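Local coordinates for protein glutamate racemase (Francisella tularensis subsp. tularensis, PDB 3OUT) that is an Asp/Glu/hydantoin racemase family protein of alpha/beta fold with two parallel sheets that holds D-glutamic acid in a pocket, at residues Thr21-Leu26 / Ser208-Ser212; Pro31-Ile35 / Asn231-Arg235; Gln60-Phe64 / Val263-Tyr268. All coordinates share one frame; numbering follows the deposited sequence.

Interaction 1 (Thr21-Leu26 / Ser208-Ser212); sequences TIVKNL and SLQAS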
# COMPACT_ATOMS: atom_id res chain seq x y z
N THR B 21 -17.35 -14.26 -10.21
CA THR B 21 -18.01 -15.12 -11.18
C THR B 21 -17.17 -16.35 -11.54
O THR B 21 -17.75 -17.42 -11.77
CB THR B 21 -18.41 -14.37 -12.43
OG1 THR B 21 -19.45 -13.43 -12.11
CG2 THR B 21 -18.88 -15.36 -13.49
N ILE B 22 -15.84 -16.20 -11.58
CA ILE B 22 -14.94 -17.34 -11.89
C ILE B 22 -15.04 -18.38 -10.79
O ILE B 22 -14.96 -19.59 -11.04
CB ILE B 22 -13.46 -16.90 -12.06
CG1 ILE B 22 -13.29 -16.10 -13.35
CG2 ILE B 22 -12.48 -18.10 -12.00
CD1 ILE B 22 -13.08 -16.93 -14.58
N VAL B 23 -15.19 -17.93 -9.54
CA VAL B 23 -15.38 -18.87 -8.44
C VAL B 23 -16.65 -19.70 -8.65
O VAL B 23 -16.65 -20.93 -8.53
CB VAL B 23 -15.40 -18.12 -7.08
CG1 VAL B 23 -15.63 -19.11 -5.94
CG2 VAL B 23 -14.05 -17.41 -6.89
N LYS B 24 -17.74 -19.01 -9.00
CA LYS B 24 -19.01 -19.63 -9.33
C LYS B 24 -18.81 -20.69 -10.45
O LYS B 24 -19.27 -21.85 -10.35
CB LYS B 24 -20.03 -18.55 -9.71
CG LYS B 24 -21.39 -19.08 -10.21
CD LYS B 24 -22.18 -17.99 -10.95
CE LYS B 24 -21.68 -17.77 -12.41
NZ LYS B 24 -22.42 -16.68 -13.17
N ASN B 25 -18.11 -20.29 -11.50
CA ASN B 25 -17.92 -21.16 -12.64
C ASN B 25 -17.14 -22.40 -12.22
O ASN B 25 -17.43 -23.46 -12.57
CB ASN B 25 -17.18 -20.44 -13.77
CG ASN B 25 -18.02 -19.36 -14.45
OD1 ASN B 25 -19.20 -19.44 -14.55
ND2 ASN B 25 -17.36 -18.41 -14.97
N LEU B 26 -16.08 -22.18 -11.46
CA LEU B 26 -15.25 -23.28 -11.01
C LEU B 26 -16.03 -24.25 -10.15
O LEU B 26 -15.84 -25.41 -10.24
CB LEU B 26 -13.97 -22.82 -10.26
CG LEU B 26 -12.93 -22.07 -11.09
CD1 LEU B 26 -11.84 -21.51 -10.19
CD2 LEU B 26 -12.30 -22.90 -12.19
N SER B 208 -15.56 -15.64 -19.12
CA SER B 208 -15.30 -16.27 -17.80
C SER B 208 -15.40 -17.77 -17.74
O SER B 208 -14.54 -18.42 -17.14
CB SER B 208 -16.18 -15.67 -16.69
OG SER B 208 -17.53 -15.71 -17.04
N LEU B 209 -16.46 -18.35 -18.29
CA LEU B 209 -16.60 -19.80 -18.23
C LEU B 209 -15.51 -20.50 -19.05
O LEU B 209 -14.96 -21.50 -18.62
CB LEU B 209 -17.99 -20.25 -18.68
CG LEU B 209 -18.26 -21.75 -18.56
CD1 LEU B 209 -18.11 -22.32 -17.12
CD2 LEU B 209 -19.66 -22.00 -19.16
N GLN B 210 -15.21 -19.96 -20.23
CA GLN B 210 -14.13 -20.48 -21.08
C GLN B 210 -12.81 -20.51 -20.32
O GLN B 210 -12.09 -21.52 -20.36
CB GLN B 210 -14.00 -19.66 -22.34
CG GLN B 210 -12.87 -20.07 -23.31
CD GLN B 210 -13.06 -21.43 -24.01
OE1 GLN B 210 -13.91 -22.23 -23.64
NE2 GLN B 210 -12.27 -21.67 -25.03
N ALA B 211 -12.51 -19.43 -19.59
CA ALA B 211 -11.29 -19.41 -18.76
C ALA B 211 -11.30 -20.53 -17.73
O ALA B 211 -10.31 -21.25 -17.52
CB ALA B 211 -11.09 -17.97 -18.07
N SER B 212 -12.45 -20.71 -17.07
CA SER B 212 -12.57 -21.81 -16.11
C SER B 212 -12.37 -23.18 -16.76
O SER B 212 -11.71 -24.04 -16.20
CB SER B 212 -13.92 -21.72 -15.40
OG SER B 212 -14.06 -20.44 -14.78

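Interaction 2 (Pro31-Ile35 / Asn231-Arg235); sequences PNEDI and NPEYR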
# COMPACT_ATOMS: atom_id res chain seq x y z
N PRO B 31 -16.27 -29.30 -8.55
CA PRO B 31 -16.88 -29.14 -7.24
C PRO B 31 -16.08 -29.68 -6.06
O PRO B 31 -16.43 -29.33 -4.93
CB PRO B 31 -18.18 -29.95 -7.37
CG PRO B 31 -17.87 -30.90 -8.45
CD PRO B 31 -17.08 -30.15 -9.43
N ASN B 32 -15.02 -30.45 -6.32
CA ASN B 32 -14.20 -31.02 -5.24
C ASN B 32 -12.95 -30.21 -4.98
O ASN B 32 -12.20 -30.59 -4.11
CB ASN B 32 -13.72 -32.44 -5.53
CG ASN B 32 -14.84 -33.43 -5.80
OD1 ASN B 32 -15.90 -33.40 -5.18
ND2 ASN B 32 -14.57 -34.34 -6.74
N GLU B 33 -12.70 -29.15 -5.74
CA GLU B 33 -11.46 -28.35 -5.57
C GLU B 33 -11.56 -27.27 -4.50
O GLU B 33 -12.60 -26.61 -4.37
CB GLU B 33 -11.09 -27.68 -6.87
CG GLU B 33 -10.79 -28.62 -8.02
CD GLU B 33 -9.54 -29.47 -7.79
OE1 GLU B 33 -8.59 -28.94 -7.17
OE2 GLU B 33 -9.48 -30.62 -8.28
N ASP B 34 -10.49 -27.09 -3.73
CA ASP B 34 -10.37 -25.94 -2.83
C ASP B 34 -10.03 -24.71 -3.68
O ASP B 34 -9.31 -24.79 -4.68
CB ASP B 34 -9.24 -26.18 -1.85
CG ASP B 34 -9.51 -27.32 -0.88
OD1 ASP B 34 -10.69 -27.67 -0.59
OD2 ASP B 34 -8.51 -27.85 -0.37
N ILE B 35 -10.57 -23.55 -3.29
CA ILE B 35 -10.35 -22.30 -4.02
C ILE B 35 -10.01 -21.20 -3.02
O ILE B 35 -10.67 -21.04 -1.98
CB ILE B 35 -11.62 -21.85 -4.84
CG1 ILE B 35 -12.13 -22.99 -5.76
CG2 ILE B 35 -11.31 -20.56 -5.63
CD1 ILE B 35 -13.37 -22.64 -6.56
N ASN B 231 -15.02 -31.65 2.87
CA ASN B 231 -15.70 -30.53 2.26
C ASN B 231 -14.66 -29.61 1.62
O ASN B 231 -13.65 -29.32 2.26
CB ASN B 231 -16.45 -29.73 3.32
CG ASN B 231 -17.74 -30.39 3.75
OD1 ASN B 231 -17.95 -31.59 3.53
ND2 ASN B 231 -18.64 -29.60 4.31
N PRO B 232 -14.91 -29.13 0.40
CA PRO B 232 -13.97 -28.17 -0.18
C PRO B 232 -13.96 -26.89 0.61
O PRO B 232 -14.98 -26.48 1.18
CB PRO B 232 -14.51 -27.93 -1.58
CG PRO B 232 -15.37 -29.08 -1.87
CD PRO B 232 -15.92 -29.54 -0.57
N GLU B 233 -12.79 -26.28 0.64
CA GLU B 233 -12.56 -25.08 1.35
C GLU B 233 -12.56 -23.94 0.34
O GLU B 233 -11.73 -23.93 -0.57
CB GLU B 233 -11.22 -25.13 2.08
CG GLU B 233 -11.22 -26.00 3.37
CD GLU B 233 -12.36 -25.63 4.34
OE1 GLU B 233 -12.34 -24.49 4.88
OE2 GLU B 233 -13.29 -26.47 4.56
N TYR B 234 -13.48 -23.01 0.54
CA TYR B 234 -13.54 -21.77 -0.24
C TYR B 234 -13.18 -20.58 0.63
O TYR B 234 -13.96 -20.23 1.55
CB TYR B 234 -14.91 -21.57 -0.83
CG TYR B 234 -15.39 -22.76 -1.64
CD1 TYR B 234 -14.76 -23.12 -2.81
CD2 TYR B 234 -16.43 -23.55 -1.19
CE1 TYR B 234 -15.17 -24.22 -3.56
CE2 TYR B 234 -16.86 -24.64 -1.92
CZ TYR B 234 -16.25 -24.96 -3.12
OH TYR B 234 -16.67 -26.09 -3.83
N ARG B 235 -12.04 -19.94 0.35
CA ARG B 235 -11.54 -18.85 1.23
C ARG B 235 -11.55 -17.58 0.40
O ARG B 235 -11.09 -17.60 -0.73
CB ARG B 235 -10.13 -19.11 1.74
CG ARG B 235 -10.03 -20.17 2.81
CD ARG B 235 -8.62 -20.34 3.34
NE ARG B 235 -7.80 -21.24 2.50
CZ ARG B 235 -6.46 -21.30 2.46
NH1 ARG B 235 -5.70 -20.50 3.20
NH2 ARG B 235 -5.86 -22.21 1.67
O HOH W 1 -14.92 -26.24 -5.80
O HOH W 2 -10.90 -29.46 1.75

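Interaction 3 (Gln60-Phe64 / Val263-Tyr268); sequences QTAKF and VSLDSY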
# COMPACT_ATOMS: atom_id res chain seq x y z
N GLN B 60 2.23 -7.86 -5.91
CA GLN B 60 1.97 -8.14 -4.52
C GLN B 60 0.98 -9.30 -4.35
O GLN B 60 1.24 -10.22 -3.58
CB GLN B 60 1.41 -6.89 -3.82
CG GLN B 60 2.38 -5.68 -3.79
CD GLN B 60 1.77 -4.58 -3.00
OE1 GLN B 60 0.83 -3.95 -3.44
NE2 GLN B 60 2.28 -4.36 -1.77
N THR B 61 -0.14 -9.26 -5.09
CA THR B 61 -1.16 -10.32 -5.01
C THR B 61 -0.54 -11.64 -5.47
O THR B 61 -0.79 -12.67 -4.88
CB THR B 61 -2.39 -9.99 -5.84
OG1 THR B 61 -2.98 -8.81 -5.28
CG2 THR B 61 -3.42 -11.14 -5.81
N ALA B 62 0.25 -11.62 -6.52
CA ALA B 62 0.91 -12.83 -7.00
C ALA B 62 1.75 -13.47 -5.94
O ALA B 62 1.66 -14.69 -5.70
CB ALA B 62 1.75 -12.56 -8.28
N LYS B 63 2.55 -12.65 -5.24
CA LYS B 63 3.40 -13.18 -4.19
C LYS B 63 2.55 -13.76 -3.06
O LYS B 63 2.90 -14.80 -2.49
CB LYS B 63 4.39 -12.12 -3.69
CG LYS B 63 5.36 -11.74 -4.79
CD LYS B 63 6.20 -10.50 -4.44
CE LYS B 63 7.01 -10.04 -5.65
NZ LYS B 63 7.88 -8.81 -5.33
N PHE B 64 1.47 -13.08 -2.68
CA PHE B 64 0.60 -13.59 -1.65
C PHE B 64 0.07 -14.97 -2.04
O PHE B 64 0.07 -15.89 -1.24
CB PHE B 64 -0.57 -12.62 -1.39
CG PHE B 64 -1.52 -13.08 -0.33
CD1 PHE B 64 -2.50 -14.01 -0.61
CD2 PHE B 64 -1.40 -12.61 0.97
CE1 PHE B 64 -3.36 -14.43 0.36
CE2 PHE B 64 -2.27 -13.05 1.96
CZ PHE B 64 -3.26 -13.96 1.64
N VAL B 263 -7.06 -9.32 4.96
CA VAL B 263 -5.62 -9.50 4.88
C VAL B 263 -4.96 -8.21 4.41
O VAL B 263 -5.61 -7.23 4.01
CB VAL B 263 -5.27 -10.67 3.92
CG1 VAL B 263 -5.98 -12.00 4.37
CG2 VAL B 263 -5.59 -10.30 2.49
N SER B 264 -3.63 -8.20 4.53
CA SER B 264 -2.80 -7.09 4.12
C SER B 264 -1.72 -7.52 3.17
O SER B 264 -1.12 -8.62 3.31
CB SER B 264 -2.15 -6.48 5.36
OG SER B 264 -1.37 -5.36 5.01
N LEU B 265 -1.46 -6.65 2.20
CA LEU B 265 -0.34 -6.79 1.27
C LEU B 265 0.88 -5.96 1.71
O LEU B 265 1.83 -5.86 0.94
CB LEU B 265 -0.77 -6.47 -0.16
CG LEU B 265 -1.76 -7.47 -0.76
CD1 LEU B 265 -2.32 -6.95 -2.12
CD2 LEU B 265 -1.15 -8.86 -0.90
N ASP B 266 0.86 -5.41 2.92
CA ASP B 266 1.97 -4.55 3.38
C ASP B 266 3.36 -5.22 3.26
O ASP B 266 4.35 -4.53 3.00
CB ASP B 266 1.76 -4.11 4.83
CG ASP B 266 0.64 -3.10 5.02
OD1 ASP B 266 0.16 -2.48 4.04
OD2 ASP B 266 0.27 -2.91 6.23
N SER B 267 3.43 -6.52 3.50
CA SER B 267 4.71 -7.25 3.46
C SER B 267 5.07 -7.82 2.13
O SER B 267 6.05 -8.55 2.04
CB SER B 267 4.74 -8.39 4.50
OG SER B 267 4.53 -7.86 5.79
N TYR B 268 4.32 -7.49 1.08
CA TYR B 268 4.46 -8.14 -0.22
C TYR B 268 4.92 -7.18 -1.29
O TYR B 268 4.93 -5.94 -1.13
CB TYR B 268 3.14 -8.86 -0.62
CG TYR B 268 2.89 -10.08 0.19
CD1 TYR B 268 3.42 -11.30 -0.21
CD2 TYR B 268 2.18 -10.05 1.39
CE1 TYR B 268 3.23 -12.42 0.50
CE2 TYR B 268 1.99 -11.22 2.14
CZ TYR B 268 2.52 -12.39 1.68
OH TYR B 268 2.38 -13.57 2.38
OXT TYR B 268 5.33 -7.65 -2.36
O HOH W 3 5.83 -7.00 -4.75

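Interaction 1 (Thr21-Leu26 / Ser208-Ser212)
With its CG turned to lie opposite its own carbonyl carbon (chi1 -70°), Asn25 sends its amide from helix 20-29 to the start of helix 208-221, beside Ser208 and Leu209; one turn further on Ser212, in the same setting (chi1 -56°), folds its hydroxyl back along the helix. The contact is a helix-helix crossing within a two-sheet alpha/beta fold: helix 20-29 follows strand 10-14 of the six-stranded parallel sheet, helix 208-221 follows strand 203-205 of the four-stranded one, and their short segments cross at -53° with the axes 9.0 Å apart. Ser212 OG donates to Ser208 O over 3.1 Å; Ser212 N donates to the same oxygen from the other face of the carbonyl plane. The hydroxyl is thus tied to its own helix, and Ser212 OG lies 3.3 Å from Asn25 CB. Ile22 pushes the end of its chain beside this pair: Ile22 CD1 stands 3.3 Å from Ser208 O and 4.1 Å from Ala211 CB. Behind them, Val12 and Ile74 of the six-stranded sheet both touch Ile22. Leu26 CD2 meets Ser212 CB at 3.8 Å. At the other end Ser208 OG is hydrogen-bonded to Asp206, and the same OG has Thr21 CG2 against it. Leu209 crosses the Asn25 side chain obliquely, Leu209 CD1 resting 4.0 Å from Asn25 CB.

Interaction 2 (Pro31-Ile35 / Asn231-Arg235)
Two backbone hydrogen bonds join Ile35 to segment 231-235: Ile35 N donates to Glu233 O at 3.0 Å, in the carbonyl plane, and Arg235 N donates to Ile35 O at 2.9 Å. Just before this ladder Asp34 uses its side chain instead. Its CG lies opposite the carbonyl carbon (chi1 -67°), beside the backbone N, and from there Asp34 OD1 takes the N-H of Glu233 N over 2.8 Å, an almost straight bond (170°) arriving from above the carboxylate plane. Pro232 fits against the loop here, Pro232 CG 3.2 Å from Pro31 O. Ile35 and Tyr234 lie on one face of the sheet, where the isoleucine meets the ring at its edge, Ile35 CD1 being 3.8 Å from Tyr234 CE1. A water accepts from Tyr234 OH and donates to Glu33 O. Further out, Glu33 turns its carboxylate away to a salt bridge with Lys71 and a bond from Asn226 N, while helix 20-29 packs Leu26 against Ile35 and Met27 against Tyr234. Ile35 starts the second strand of the beta-alpha-beta unit formed by strand 10-14, helix 20-29 and strand 35-39; pairing with strand 234-238 extends the parallel sheet of this alpha/beta fold.

Interaction 3 (Gln60-Phe64 / Val263-Tyr268)
Phe64 and Tyr268 meet as an offset edge-to-face pair, the edge of the phenylalanine directed at the tyrosine face, with ring planes 60° apart and centroids 5.6 Å from each other. Phe64 swings its ring away from its own backbone N (chi1 180°), which brings the CD2 edge to Tyr268 CE2. Phe64 CB makes a separate CH-pi contact, 4.3 Å from the Tyr268 ring centroid and almost straight over the face. Lys63 approaches the same ring from its rim, Lys63 CB lying 3.7 Å from Tyr268 CD1, so the ring is laid along the helix across Lys63 and Phe64. Tyr268 OH is hydrogen-bonded to Asp67, further along the helix. Leu265 wedges in beside the pair, with Leu265 CD2 3.8 Å from Phe64 CB and CD1 near Thr61 OG1, while Val263 touches the Phe64 ring at CE2. The arrangement lays the C-terminal tail, which follows strand 259-262, an outermost strand of the six-stranded parallel sheet within this chain, over helix 51-67 of the alpha/beta fold. The tail folds by a type I turn from Leu265 to Tyr268, overlapping an ST turn in which Ser264 OG accepts from Asp266 N. The turn brings the terminal carboxylate to Gln60, whose extended chain donates from Gln60 NE2 to Tyr268 O over 3.2 Å; the oxygen lies close to the amide plane, but the donor stands 62° out of the plane of the carboxylate. Gln60 OE1 is held by Arg43, which probably fixes the rotation of the amide. Lys63 runs alongside the same terminus, Lys63 NZ 4.1 Å from Tyr268 OXT, too far for a salt bridge, and a water that accepts from NZ and donates to OXT links them. Outside the contact, Asp266 forms a salt bridge to Lys56 of a neighbouring subunit.

Overall arrangement
Interaction 1 is buried, its centre about 9 Å from that of the chain; aliphatic groups pack against serine side chains and a helix carbonyl, with no clear hydrogen bond between the segments. Interaction 2, a surface contact, and interaction 3, partly buried, have centres about 20 and 19 Å from the chain centre. All three border the six-stranded sheet, but only interaction 2 lies in its strands, pairing backbones; interaction 3 folds the C-terminal tail onto a helix with aromatic packing and a terminal carboxylate linked to a lysine through a water. Interactions 1 and 2 touch, Leu26 CB lying 3.8 Å from Ile35 CD1. Interactions 2 and 3 also meet neighbouring subunits; the segments of interaction 1 do not.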